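Local coordinates for DTDP-4-dehydrorhamnose reductase, rfbD ortholog (Clostridium acetobutylicum, PDB 1VL0), which probably catalyses the reduction of dTDP-6-deoxy-L-lyxo-4-hexulose to dTDP-L-rhamnose and binds a nicotinamide dinucleotide cofactor, at residues L16-N21 with I40-Q45; T50-V55 with P94-A99; N65-C70 with A106-I111; C70-A75 with K88-G93. One frame throughout, in Å; residues are numbered along the deposited sequence.

Overall arrangement
Contacts 1 and 3 are both parallel strand pairs of one sheet, joined because strands 13-18 and 66-69 are themselves neighbours; their chemistry is backbone hydrogen bonding with side chains sorted to two faces. Contact 3 is the more fully buried. Contacts 2 and 4 both use helix 83-104 and reach the second subunit but differ in chemistry: 50-55 packs on 94-99, buried, through asparagine and aliphatic contacts, whereas 70-75 meets 88-93, partly buried, through side-chain-to-backbone bonds and a water. Contacts 1, 3 and 4 hydrogen-bond the dinucleotide, contact 1 with a carboxylate, contact 4 with a loop, and contact 3 weakly, with added packing, near a strand end; contact 2 borders its pocket through Thr50.

Contact 1. Residues L16-N21 with I40-Q45; sequences LITGAN and IPTDVQ. With NAI (1,4-dihydronicotinamide adenine dinucleotide), chain D.
The carboxylate of Asp43 is held by its edges, with Asn21 N on one oxygen and the adenosine ribose of the bound dinucleotide on both. OD2 presents its anti lone pair to Asn21 N at 3.2 Å. Two ribose hydroxyls are closer, NAI O3B donating to Asp43 OD2 and NAI O2B to Asp43 OD1, each at 2.6 Å. Val44 N also donates to OD1, from the anti side and 22° out of the carboxylate plane, so that each oxygen is fixed by one backbone N-H and one sugar hydroxyl. The adenine is flat in its turn: CB of Val44 lies over one face, 3.8 Å from C6A, and the methyl of Ala71 over the other. Behind this site the two strands run parallel. Ile17 N donates to Ile40 O, Thr42 N returns a 2.8 Å bond to Ile17 O, and Ala20 N closes on Thr42 O where the first strand gives way to a turn. With CG anti to the backbone N (chi1 171°), Leu16 sends CD1 across Thr42 at roughly a right angle, 3.5 Å from its CG2. Past the strand end, the Ala20 methyl CB rests 3.6 Å from CB of Pro41, which shares a face with Ile17. This is the first beta-alpha-beta unit of a Rossmann fold, with a glycine-bearing turn after one strand and, after the next, the acidic residue characteristic of ribose recognition in NAD-type sites.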
# COMPACT_ATOMS: atom_id res chain seq x y z
N LEU A 16 -16.01 -11.86 -16.70
CA LEU A 16 -16.12 -12.99 -15.80
C LEU A 16 -16.74 -12.54 -14.51
O LEU A 16 -16.28 -11.55 -13.90
CB LEU A 16 -14.75 -13.58 -15.53
CG LEU A 16 -14.64 -14.64 -14.43
CD1 LEU A 16 -15.41 -15.93 -14.79
CD2 LEU A 16 -13.17 -14.97 -14.19
N ILE A 17 -17.78 -13.26 -14.08
CA ILE A 17 -18.38 -13.03 -12.77
C ILE A 17 -18.14 -14.25 -11.93
O ILE A 17 -18.51 -15.36 -12.33
CB ILE A 17 -19.90 -12.76 -12.87
CG1 ILE A 17 -20.16 -11.58 -13.79
CG2 ILE A 17 -20.51 -12.49 -11.46
CD1 ILE A 17 -21.63 -11.49 -14.22
N THR A 18 -17.51 -14.06 -10.77
CA THR A 18 -17.36 -15.14 -9.79
C THR A 18 -18.39 -14.98 -8.71
O THR A 18 -18.73 -13.82 -8.31
CB THR A 18 -15.92 -15.25 -9.22
OG1 THR A 18 -15.49 -14.02 -8.70
CG2 THR A 18 -14.95 -15.48 -10.30
N GLY A 19 -18.87 -16.11 -8.18
CA GLY A 19 -19.97 -16.11 -7.19
C GLY A 19 -21.26 -15.62 -7.84
O GLY A 19 -22.06 -14.90 -7.24
N ALA A 20 -21.43 -16.03 -9.09
CA ALA A 20 -22.44 -15.48 -10.00
C ALA A 20 -23.88 -15.90 -9.66
O ALA A 20 -24.85 -15.23 -10.08
CB ALA A 20 -22.11 -15.90 -11.42
N ASN A 21 -24.02 -16.98 -8.90
CA ASN A 21 -25.32 -17.41 -8.41
C ASN A 21 -25.81 -16.65 -7.15
O ASN A 21 -26.98 -16.80 -6.76
CB ASN A 21 -25.31 -18.93 -8.12
CG ASN A 21 -26.70 -19.48 -7.91
OD1 ASN A 21 -27.59 -19.32 -8.74
ND2 ASN A 21 -26.91 -20.08 -6.76
N ILE A 40 -19.50 -14.40 -18.54
CA ILE A 40 -19.12 -15.74 -18.15
C ILE A 40 -19.39 -15.88 -16.66
O ILE A 40 -18.54 -15.51 -15.85
CB ILE A 40 -17.61 -15.96 -18.40
CG1 ILE A 40 -17.28 -15.60 -19.85
CG2 ILE A 40 -17.20 -17.39 -18.07
CD1 ILE A 40 -15.84 -15.40 -20.09
N PRO A 41 -20.54 -16.42 -16.30
CA PRO A 41 -20.87 -16.59 -14.90
C PRO A 41 -20.28 -17.87 -14.36
O PRO A 41 -20.39 -18.92 -15.00
CB PRO A 41 -22.40 -16.63 -14.91
CG PRO A 41 -22.74 -17.20 -16.27
CD PRO A 41 -21.60 -16.92 -17.20
N THR A 42 -19.66 -17.79 -13.19
CA THR A 42 -19.11 -18.96 -12.57
C THR A 42 -19.46 -18.93 -11.12
O THR A 42 -19.53 -17.85 -10.48
CB THR A 42 -17.53 -19.07 -12.71
OG1 THR A 42 -16.88 -17.95 -12.10
CG2 THR A 42 -17.05 -19.01 -14.15
N ASP A 43 -19.64 -20.12 -10.59
CA ASP A 43 -19.64 -20.30 -9.16
C ASP A 43 -18.69 -21.44 -8.85
O ASP A 43 -17.95 -21.93 -9.74
CB ASP A 43 -21.08 -20.48 -8.64
CG ASP A 43 -21.28 -19.80 -7.29
OD1 ASP A 43 -20.71 -20.29 -6.27
OD2 ASP A 43 -21.96 -18.75 -7.17
N VAL A 44 -18.65 -21.86 -7.59
CA VAL A 44 -17.54 -22.66 -7.09
C VAL A 44 -17.30 -23.93 -7.90
O VAL A 44 -16.16 -24.38 -8.06
CB VAL A 44 -17.67 -22.95 -5.56
CG1 VAL A 44 -18.97 -23.68 -5.24
CG2 VAL A 44 -16.46 -23.68 -5.02
N GLN A 45 -18.37 -24.53 -8.38
CA GLN A 45 -18.28 -25.77 -9.13
C GLN A 45 -17.69 -25.58 -10.54
O GLN A 45 -17.26 -26.56 -11.18
CB GLN A 45 -19.64 -26.46 -9.17
CG GLN A 45 -20.71 -25.77 -10.04
CD GLN A 45 -21.41 -24.61 -9.36
OE1 GLN A 45 -21.32 -24.42 -8.13
NE2 GLN A 45 -22.14 -23.84 -10.17
PA NAI D . -24.13 -14.45 -1.69
O1A NAI D . -23.82 -15.14 -0.39
O2A NAI D . -25.60 -14.30 -1.97
O5B NAI D . -23.30 -15.23 -2.82
C5B NAI D . -21.92 -15.43 -2.61
C4B NAI D . -21.38 -16.52 -3.52
O4B NAI D . -20.11 -16.97 -3.04
C3B NAI D . -22.22 -17.80 -3.59
O3B NAI D . -22.78 -17.95 -4.88
C2B NAI D . -21.19 -18.89 -3.26
O2B NAI D . -21.45 -20.17 -3.83
C1B NAI D . -19.91 -18.18 -3.73
N9A NAI D . -18.61 -18.83 -3.46
C8A NAI D . -18.22 -19.34 -2.26
N7A NAI D . -16.99 -19.87 -2.40
C5A NAI D . -16.58 -19.73 -3.68
C6A NAI D . -15.40 -20.11 -4.33
N6A NAI D . -14.44 -20.75 -3.68
N1A NAI D . -15.25 -19.83 -5.67
C2A NAI D . -16.26 -19.16 -6.36
N3A NAI D . -17.43 -18.81 -5.73
C4A NAI D . -17.60 -19.07 -4.39
O3 NAI D . -23.36 -13.05 -1.69
PN NAI D . -24.01 -11.57 -1.80
O1N NAI D . -24.21 -11.19 -3.22
O2N NAI D . -25.01 -11.42 -0.73
O5D NAI D . -22.68 -10.71 -1.45
C5D NAI D . -21.94 -10.13 -2.52
C4D NAI D . -20.76 -9.38 -1.96
O4D NAI D . -21.19 -8.35 -1.04
C3D NAI D . -19.79 -10.29 -1.20
O3D NAI D . -18.53 -9.97 -1.72
C2D NAI D . -19.92 -9.89 0.27
O2D NAI D . -18.76 -10.00 1.09
C1D NAI D . -20.37 -8.43 0.13
N1N NAI D . -21.16 -7.94 1.25
C2N NAI D . -22.45 -8.40 1.41
C3N NAI D . -23.20 -7.90 2.47
C7N NAI D . -24.45 -8.60 2.90
O7N NAI D . -25.32 -7.90 3.75
N7N NAI D . -24.72 -9.84 2.47
C4N NAI D . -22.63 -6.96 3.34
C5N NAI D . -21.32 -6.51 3.17
C6N NAI D . -20.61 -7.03 2.10

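Contact 2. Residues T50-V55 with P94-A99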
# COMPACT_ATOMS: atom_id res chain seq x y z
N THR A 50 -10.23 -20.12 -4.78
CA THR A 50 -9.20 -20.31 -3.78
C THR A 50 -8.04 -21.16 -4.29
O THR A 50 -7.03 -21.28 -3.60
CB THR A 50 -9.73 -20.98 -2.50
OG1 THR A 50 -10.17 -22.31 -2.79
CG2 THR A 50 -10.94 -20.28 -1.99
N ASN A 51 -8.18 -21.69 -5.51
CA ASN A 51 -7.20 -22.54 -6.12
C ASN A 51 -6.39 -21.82 -7.19
O ASN A 51 -6.90 -21.56 -8.28
CB ASN A 51 -7.93 -23.72 -6.77
CG ASN A 51 -6.98 -24.81 -7.28
OD1 ASN A 51 -5.96 -24.57 -7.94
ND2 ASN A 51 -7.32 -26.03 -6.95
N VAL A 52 -5.11 -21.58 -6.90
CA VAL A 52 -4.31 -20.67 -7.73
C VAL A 52 -4.09 -21.21 -9.13
O VAL A 52 -4.24 -20.49 -10.10
CB VAL A 52 -2.96 -20.25 -7.04
CG1 VAL A 52 -2.09 -21.39 -6.75
CG2 VAL A 52 -2.19 -19.26 -7.90
N LEU A 53 -3.78 -22.48 -9.23
CA LEU A 53 -3.50 -23.06 -10.51
C LEU A 53 -4.73 -23.06 -11.41
O LEU A 53 -4.66 -22.77 -12.61
CB LEU A 53 -2.94 -24.48 -10.33
CG LEU A 53 -1.59 -24.58 -9.57
CD1 LEU A 53 -1.14 -26.05 -9.54
CD2 LEU A 53 -0.48 -23.66 -10.15
N ALA A 54 -5.87 -23.40 -10.83
CA ALA A 54 -7.13 -23.42 -11.56
C ALA A 54 -7.48 -22.02 -12.05
O ALA A 54 -7.86 -21.79 -13.22
CB ALA A 54 -8.26 -23.97 -10.65
N VAL A 55 -7.36 -21.04 -11.13
CA VAL A 55 -7.63 -19.65 -11.50
C VAL A 55 -6.72 -19.14 -12.63
O VAL A 55 -7.21 -18.54 -13.61
CB VAL A 55 -7.54 -18.75 -10.31
CG1 VAL A 55 -7.62 -17.31 -10.76
CG2 VAL A 55 -8.67 -19.05 -9.36
N PRO A 94 -9.65 -13.31 -3.85
CA PRO A 94 -9.33 -12.00 -4.45
C PRO A 94 -7.87 -11.83 -4.94
O PRO A 94 -7.62 -11.36 -6.11
CB PRO A 94 -9.69 -11.02 -3.36
CG PRO A 94 -10.75 -11.73 -2.59
CD PRO A 94 -10.39 -13.17 -2.59
N LYS A 95 -6.93 -12.32 -4.12
CA LYS A 95 -5.51 -12.34 -4.48
C LYS A 95 -5.32 -13.08 -5.77
O LYS A 95 -4.65 -12.59 -6.67
CB LYS A 95 -4.68 -13.06 -3.39
CG LYS A 95 -3.21 -13.41 -3.81
CD LYS A 95 -2.51 -14.40 -2.87
CE LYS A 95 -2.15 -15.74 -3.54
NZ LYS A 95 -1.23 -15.74 -4.68
N ASN A 96 -5.88 -14.29 -5.84
CA ASN A 96 -5.72 -15.14 -7.01
C ASN A 96 -6.30 -14.49 -8.25
O ASN A 96 -5.71 -14.56 -9.36
CB ASN A 96 -6.35 -16.54 -6.79
CG ASN A 96 -5.59 -17.41 -5.77
OD1 ASN A 96 -4.42 -17.19 -5.52
ND2 ASN A 96 -6.25 -18.42 -5.23
N LEU A 97 -7.47 -13.88 -8.08
CA LEU A 97 -8.18 -13.26 -9.21
C LEU A 97 -7.52 -11.99 -9.69
O LEU A 97 -7.44 -11.72 -10.90
CB LEU A 97 -9.63 -12.97 -8.80
CG LEU A 97 -10.51 -14.19 -8.46
CD1 LEU A 97 -11.82 -13.70 -7.87
CD2 LEU A 97 -10.81 -15.04 -9.71
N ALA A 98 -7.03 -11.20 -8.75
CA ALA A 98 -6.34 -9.95 -9.06
C ALA A 98 -5.07 -10.17 -9.88
O ALA A 98 -4.84 -9.49 -10.91
CB ALA A 98 -6.07 -9.16 -7.79
N ALA A 99 -4.25 -11.14 -9.46
CA ALA A 99 -3.01 -11.45 -10.14
C ALA A 99 -3.24 -12.11 -11.49
O ALA A 99 -2.54 -11.80 -12.45
CB ALA A 99 -2.18 -12.37 -9.31
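Asn96 and Val52 meet at about a right angle, the amide of the asparagine running across the valine branch. OD1 of Asn96 comes to 3.7 Å from Val52 CB and also lies near CG2 of the same side chain. The other end of the amide, ND2, faces the backbone just before the helix: it is 3.4 Å from Thr50 O, and its hydrogen bond is to Ile49 O. With CG anti to the carbonyl carbon (chi1 -70°), Asn96 reaches out from its helix and fits its polar end against the start of helix 52-62. In the Rossmann fold of this protein, helices 52-62 and 83-104 lie on the same side of the parallel sheet, and this contact joins the first turn of one to the middle of the other. That first turn is capped by Asn51, whose OD1 accepts Ala54 N at 3.1 Å; the bond is nearly straight at the hydrogen (169°), although the donor stands 48° above the plane of the amide carbonyl. One turn further on, Val55 points toward the partner helix and lays CG1 3.6 Å from Asn96 O, with Leu97 CD2 a further neighbour of CG1 at 4.1 Å. Leu97 itself continues inward to Ile108 and Asn69 of the sheet. On the outer side, Lys95 NZ is hydrogen-bonded to Tyr213 O and Asn212 OD1 of the second subunit, and Val52 packs on Thr272 of that same neighbour.

Contact 3. Residues N65-C70 with A106-I111. With NAI (1,4-dihydronicotinamide adenine dinucleotide), chain D.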
# COMPACT_ATOMS: atom_id res chain seq x y z
N ASN A 65 -11.84 -9.49 -19.95
CA ASN A 65 -11.39 -8.10 -19.85
C ASN A 65 -11.60 -7.54 -18.44
O ASN A 65 -10.95 -6.57 -18.04
CB ASN A 65 -12.18 -7.25 -20.83
CG ASN A 65 -11.98 -7.68 -22.22
OD1 ASN A 65 -12.83 -8.33 -22.83
ND2 ASN A 65 -10.78 -7.44 -22.70
N VAL A 66 -12.56 -8.13 -17.72
CA VAL A 66 -12.95 -7.68 -16.36
C VAL A 66 -13.35 -8.91 -15.63
O VAL A 66 -13.98 -9.81 -16.23
CB VAL A 66 -14.21 -6.79 -16.32
CG1 VAL A 66 -14.37 -6.15 -14.90
CG2 VAL A 66 -14.17 -5.73 -17.40
N VAL A 67 -12.96 -8.99 -14.36
CA VAL A 67 -13.51 -9.95 -13.45
C VAL A 67 -14.23 -9.15 -12.38
O VAL A 67 -13.69 -8.18 -11.84
CB VAL A 67 -12.44 -10.94 -12.84
CG1 VAL A 67 -11.31 -10.21 -12.13
CG2 VAL A 67 -13.09 -11.96 -11.84
N ILE A 68 -15.46 -9.56 -12.10
CA ILE A 68 -16.21 -9.06 -10.98
C ILE A 68 -16.34 -10.16 -9.95
O ILE A 68 -16.97 -11.18 -10.18
CB ILE A 68 -17.61 -8.58 -11.39
CG1 ILE A 68 -17.49 -7.53 -12.48
CG2 ILE A 68 -18.33 -7.90 -10.25
CD1 ILE A 68 -18.81 -7.12 -13.12
N ASN A 69 -15.76 -9.93 -8.77
CA ASN A 69 -15.78 -10.97 -7.77
C ASN A 69 -16.89 -10.77 -6.75
O ASN A 69 -16.79 -9.89 -5.87
CB ASN A 69 -14.46 -11.06 -7.04
CG ASN A 69 -14.46 -12.15 -6.03
OD1 ASN A 69 -15.11 -13.18 -6.24
ND2 ASN A 69 -13.73 -11.98 -4.96
N CYS A 70 -17.93 -11.61 -6.86
CA CYS A 70 -19.08 -11.58 -5.95
C CYS A 70 -19.05 -12.73 -4.97
O CYS A 70 -19.95 -12.87 -4.16
CB CYS A 70 -20.39 -11.61 -6.74
SG CYS A 70 -20.50 -10.27 -7.95
N ALA A 106 -6.49 -7.72 -17.46
CA ALA A 106 -7.85 -7.51 -17.05
C ALA A 106 -7.99 -6.62 -15.80
O ALA A 106 -7.10 -6.55 -14.96
CB ALA A 106 -8.57 -8.84 -16.85
N GLU A 107 -9.14 -5.95 -15.72
CA GLU A 107 -9.55 -5.12 -14.55
C GLU A 107 -10.18 -6.04 -13.56
O GLU A 107 -10.64 -7.11 -13.92
CB GLU A 107 -10.63 -4.11 -14.98
CG GLU A 107 -10.25 -3.16 -16.12
CD GLU A 107 -11.40 -2.23 -16.46
OE1 GLU A 107 -12.36 -2.70 -17.10
OE2 GLU A 107 -11.40 -1.05 -16.07
N ILE A 108 -10.19 -5.66 -12.30
CA ILE A 108 -10.85 -6.44 -11.32
C ILE A 108 -11.75 -5.57 -10.46
O ILE A 108 -11.32 -4.52 -9.95
CB ILE A 108 -9.85 -7.27 -10.44
CG1 ILE A 108 -10.63 -7.97 -9.31
CG2 ILE A 108 -8.73 -6.41 -9.81
CD1 ILE A 108 -9.95 -9.06 -8.66
N VAL A 109 -13.02 -5.99 -10.30
CA VAL A 109 -13.90 -5.41 -9.31
C VAL A 109 -13.96 -6.39 -8.16
O VAL A 109 -14.25 -7.55 -8.32
CB VAL A 109 -15.34 -5.15 -9.79
CG1 VAL A 109 -16.19 -4.57 -8.71
CG2 VAL A 109 -15.35 -4.19 -10.97
N GLN A 110 -13.70 -5.87 -6.97
CA GLN A 110 -13.78 -6.66 -5.72
C GLN A 110 -14.84 -6.03 -4.79
O GLN A 110 -14.74 -4.87 -4.38
CB GLN A 110 -12.44 -6.60 -5.04
CG GLN A 110 -12.41 -7.06 -3.57
CD GLN A 110 -12.76 -8.52 -3.42
OE1 GLN A 110 -12.77 -9.29 -4.40
NE2 GLN A 110 -13.03 -8.91 -2.19
N ILE A 111 -15.84 -6.82 -4.46
CA ILE A 111 -16.88 -6.34 -3.62
C ILE A 111 -16.48 -6.60 -2.15
O ILE A 111 -16.04 -7.70 -1.78
CB ILE A 111 -18.25 -7.03 -3.94
CG1 ILE A 111 -18.58 -6.99 -5.44
CG2 ILE A 111 -19.35 -6.34 -3.10
CD1 ILE A 111 -18.92 -5.64 -6.02
PA NAI D . -24.13 -14.45 -1.69
O1A NAI D . -23.82 -15.14 -0.39
O2A NAI D . -25.60 -14.30 -1.97
O5B NAI D . -23.30 -15.23 -2.82
C5B NAI D . -21.92 -15.43 -2.61
C4B NAI D . -21.38 -16.52 -3.52
O4B NAI D . -20.11 -16.97 -3.04
C3B NAI D . -22.22 -17.80 -3.59
O3B NAI D . -22.78 -17.95 -4.88
C2B NAI D . -21.19 -18.89 -3.26
O2B NAI D . -21.45 -20.17 -3.83
C1B NAI D . -19.91 -18.18 -3.73
N9A NAI D . -18.61 -18.83 -3.46
C8A NAI D . -18.22 -19.34 -2.26
N7A NAI D . -16.99 -19.87 -2.40
C5A NAI D . -16.58 -19.73 -3.68
C6A NAI D . -15.40 -20.11 -4.33
N6A NAI D . -14.44 -20.75 -3.68
N1A NAI D . -15.25 -19.83 -5.67
C2A NAI D . -16.26 -19.16 -6.36
N3A NAI D . -17.43 -18.81 -5.73
C4A NAI D . -17.60 -19.07 -4.39
O3 NAI D . -23.36 -13.05 -1.69
PN NAI D . -24.01 -11.57 -1.80
O1N NAI D . -24.21 -11.19 -3.22
O2N NAI D . -25.01 -11.42 -0.73
O5D NAI D . -22.68 -10.71 -1.45
C5D NAI D . -21.94 -10.13 -2.52
C4D NAI D . -20.76 -9.38 -1.96
O4D NAI D . -21.19 -8.35 -1.04
C3D NAI D . -19.79 -10.29 -1.20
O3D NAI D . -18.53 -9.97 -1.72
C2D NAI D . -19.92 -9.89 0.27
O2D NAI D . -18.76 -10.00 1.09
C1D NAI D . -20.37 -8.43 0.13
N1N NAI D . -21.16 -7.94 1.25
C2N NAI D . -22.45 -8.40 1.41
C3N NAI D . -23.20 -7.90 2.47
C7N NAI D . -24.45 -8.60 2.90
O7N NAI D . -25.32 -7.90 3.75
N7N NAI D . -24.72 -9.84 2.47
C4N NAI D . -22.63 -6.96 3.34
C5N NAI D . -21.32 -6.51 3.17
C6N NAI D . -20.61 -7.03 2.10
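Two torsions bring the amides of Asn69 and Gln110 side by side: Asn69 swings CG opposite its own backbone N (chi1 -179°), and Gln110, after a similar start, folds back at chi2 (64°) to bring OE1 to its neighbour. Asn69 ND2 then donates to Gln110 OE1 at 2.9 Å, in the carbonyl plane and on a lone pair, though the two amide planes are turned 39° apart. The remaining oxygen, Asn69 OD1, is bonded to Thr18 OG1 and Ala71 N, so this buried amide is tied at both ends and its rotation fixed. Next along the same face, Val67 CG1 lies beside Ile108 CG1 at 3.7 Å. The backbones form a regular parallel pairing in which Val67 uses both its polar atoms on strand 107-113: its N donates to Glu107 O at 3.0 Å, and its O receives Val109 N at 2.8 Å. Asn69 N continues the pattern to Val109 O. Toward the C-terminal end of strand 107-113, Ile111 touches the nicotinamide ribose, CG2 being 3.4 Å from O4D, while O3D makes a weak bond to Ile111 O. Strand 66-69 thus sits between strands 13-18 and 107-113 of the Rossmann sheet. Helix 83-104 covers the face bearing Asn69 and Gln110, whereas on the face of Ile68 and Ile111 helix 23-32 packs against both, and helix 197-210 joins it over Val66 and Val109.

Contact 4. Residues C70-A75 with K88-G93; sequences CAAHTA and KINAIG. With NAI (1,4-dihydronicotinamide adenine dinucleotide), chain D.
Asn90 ND2 is gripped by two oxygens, His73 O at 3.2 Å and Thr140 OG1 from helix 136-151. The bond to His73 O lies in the plane of the asparagine amide and is nearly straight (169°). The opposite end of that amide is used on the same residue, since OD1 accepts His73 N at 2.9 Å, with the donor tilted 20° from the carbonyl plane. One side chain therefore reads both the N-H and the C=O of His73 and holds the loop against helix 83-104. Beside it Ile89 presents CG2 to the same backbone, 3.6 Å from His73 N; this branch stands anti to Ile89's own backbone N, while CD1, on the other branch, reaches toward the adenine of the dinucleotide. Helix 83-104 widens here into a pi-type turn: Gly93 N bonds to Lys88 O rather than to Ile89 O. The carbonyl of Ile89 is instead served by a water that donates to it at 2.6 Å and to Ala71 O at 2.7 Å. The loop follows strand 66-69 of the Rossmann sheet and carries groups that bind the cofactor: Ala72 N donates to the adenosine ribose ring oxygen O4B at 3.3 Å, and Thr74 OG1 makes a weak bond to phosphate oxygen O1A. The loop's own peptide groups are thus fixed by amide and water on the helix side, which probably keeps those binding groups in position.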
# COMPACT_ATOMS: atom_id res chain seq x y z
N CYS A 70 -17.93 -11.61 -6.86
CA CYS A 70 -19.08 -11.58 -5.95
C CYS A 70 -19.05 -12.73 -4.97
O CYS A 70 -19.95 -12.87 -4.16
CB CYS A 70 -20.39 -11.61 -6.74
SG CYS A 70 -20.50 -10.27 -7.95
N ALA A 71 -18.04 -13.58 -5.06
CA ALA A 71 -17.92 -14.75 -4.18
C ALA A 71 -17.42 -14.29 -2.82
O ALA A 71 -16.52 -13.47 -2.75
CB ALA A 71 -16.94 -15.72 -4.76
N ALA A 72 -17.97 -14.84 -1.75
CA ALA A 72 -17.49 -14.56 -0.42
C ALA A 72 -18.03 -15.59 0.55
O ALA A 72 -18.95 -16.26 0.21
CB ALA A 72 -17.92 -13.17 0.02
N HIS A 73 -17.41 -15.67 1.73
CA HIS A 73 -17.87 -16.40 2.91
C HIS A 73 -18.51 -15.31 3.78
O HIS A 73 -17.81 -14.57 4.49
CB HIS A 73 -16.68 -17.05 3.63
CG HIS A 73 -17.06 -17.97 4.76
ND1 HIS A 73 -18.29 -17.95 5.38
CD2 HIS A 73 -16.33 -18.93 5.40
CE1 HIS A 73 -18.32 -18.87 6.33
NE2 HIS A 73 -17.15 -19.48 6.36
N THR A 74 -19.83 -15.19 3.65
CA THR A 74 -20.59 -14.11 4.27
C THR A 74 -21.28 -14.50 5.55
O THR A 74 -21.82 -13.62 6.21
CB THR A 74 -21.64 -13.54 3.28
OG1 THR A 74 -22.43 -14.58 2.67
CG2 THR A 74 -20.95 -12.88 2.13
N ALA A 75 -21.30 -15.78 5.90
CA ALA A 75 -21.77 -16.19 7.23
C ALA A 75 -20.82 -15.60 8.29
O ALA A 75 -19.77 -16.17 8.62
CB ALA A 75 -21.85 -17.73 7.34
N LYS A 88 -9.25 -18.11 3.00
CA LYS A 88 -9.14 -18.68 1.67
C LYS A 88 -10.12 -18.03 0.71
O LYS A 88 -9.74 -17.67 -0.41
CB LYS A 88 -9.40 -20.19 1.67
CG LYS A 88 -8.32 -21.01 2.30
CD LYS A 88 -8.66 -22.52 2.13
CE LYS A 88 -7.64 -23.38 2.87
NZ LYS A 88 -7.86 -24.85 2.76
N ILE A 89 -11.38 -17.89 1.14
CA ILE A 89 -12.40 -17.36 0.26
C ILE A 89 -12.35 -15.84 0.20
O ILE A 89 -12.50 -15.26 -0.85
CB ILE A 89 -13.81 -17.84 0.69
CG1 ILE A 89 -13.88 -19.39 0.65
CG2 ILE A 89 -14.89 -17.26 -0.28
CD1 ILE A 89 -15.26 -19.99 1.03
N ASN A 90 -12.21 -15.20 1.35
CA ASN A 90 -12.35 -13.74 1.43
C ASN A 90 -11.07 -12.97 1.09
O ASN A 90 -11.16 -11.81 0.73
CB ASN A 90 -12.87 -13.31 2.81
CG ASN A 90 -14.32 -13.69 3.02
OD1 ASN A 90 -15.04 -13.96 2.07
ND2 ASN A 90 -14.75 -13.71 4.28
N ALA A 91 -9.89 -13.62 1.20
CA ALA A 91 -8.61 -12.96 0.93
C ALA A 91 -7.81 -13.59 -0.19
O ALA A 91 -7.39 -12.88 -1.09
CB ALA A 91 -7.80 -12.90 2.13
N ILE A 92 -7.59 -14.91 -0.12
CA ILE A 92 -6.80 -15.63 -1.14
C ILE A 92 -7.52 -15.65 -2.48
O ILE A 92 -6.90 -15.58 -3.53
CB ILE A 92 -6.52 -17.11 -0.70
CG1 ILE A 92 -5.69 -17.21 0.58
CG2 ILE A 92 -5.84 -17.93 -1.82
CD1 ILE A 92 -4.52 -16.37 0.64
N GLY A 93 -8.85 -15.78 -2.45
CA GLY A 93 -9.62 -15.73 -3.69
C GLY A 93 -9.40 -14.45 -4.47
O GLY A 93 -9.01 -14.49 -5.62
PA NAI D . -24.13 -14.45 -1.69
O1A NAI D . -23.82 -15.14 -0.39
O2A NAI D . -25.60 -14.30 -1.97
O5B NAI D . -23.30 -15.23 -2.82
C5B NAI D . -21.92 -15.43 -2.61
C4B NAI D . -21.38 -16.52 -3.52
O4B NAI D . -20.11 -16.97 -3.04
C3B NAI D . -22.22 -17.80 -3.59
O3B NAI D . -22.78 -17.95 -4.88
C2B NAI D . -21.19 -18.89 -3.26
O2B NAI D . -21.45 -20.17 -3.83
C1B NAI D . -19.91 -18.18 -3.73
N9A NAI D . -18.61 -18.83 -3.46
C8A NAI D . -18.22 -19.34 -2.26
N7A NAI D . -16.99 -19.87 -2.40
C5A NAI D . -16.58 -19.73 -3.68
C6A NAI D . -15.40 -20.11 -4.33
N6A NAI D . -14.44 -20.75 -3.68
N1A NAI D . -15.25 -19.83 -5.67
C2A NAI D . -16.26 -19.16 -6.36
N3A NAI D . -17.43 -18.81 -5.73
C4A NAI D . -17.60 -19.07 -4.39
O3 NAI D . -23.36 -13.05 -1.69
PN NAI D . -24.01 -11.57 -1.80
O1N NAI D . -24.21 -11.19 -3.22
O2N NAI D . -25.01 -11.42 -0.73
O5D NAI D . -22.68 -10.71 -1.45
C5D NAI D . -21.94 -10.13 -2.52
C4D NAI D . -20.76 -9.38 -1.96
O4D NAI D . -21.19 -8.35 -1.04
C3D NAI D . -19.79 -10.29 -1.20
O3D NAI D . -18.53 -9.97 -1.72
C2D NAI D . -19.92 -9.89 0.27
O2D NAI D . -18.76 -10.00 1.09
C1D NAI D . -20.37 -8.43 0.13
N1N NAI D . -21.16 -7.94 1.25
C2N NAI D . -22.45 -8.40 1.41
C3N NAI D . -23.20 -7.90 2.47
C7N NAI D . -24.45 -8.60 2.90
O7N NAI D . -25.32 -7.90 3.75
N7N NAI D . -24.72 -9.84 2.47
C4N NAI D . -22.63 -6.96 3.34
C5N NAI D . -21.32 -6.51 3.17
C6N NAI D . -20.61 -7.03 2.10
O HOH W 1 -13.83 -13.50 -2.27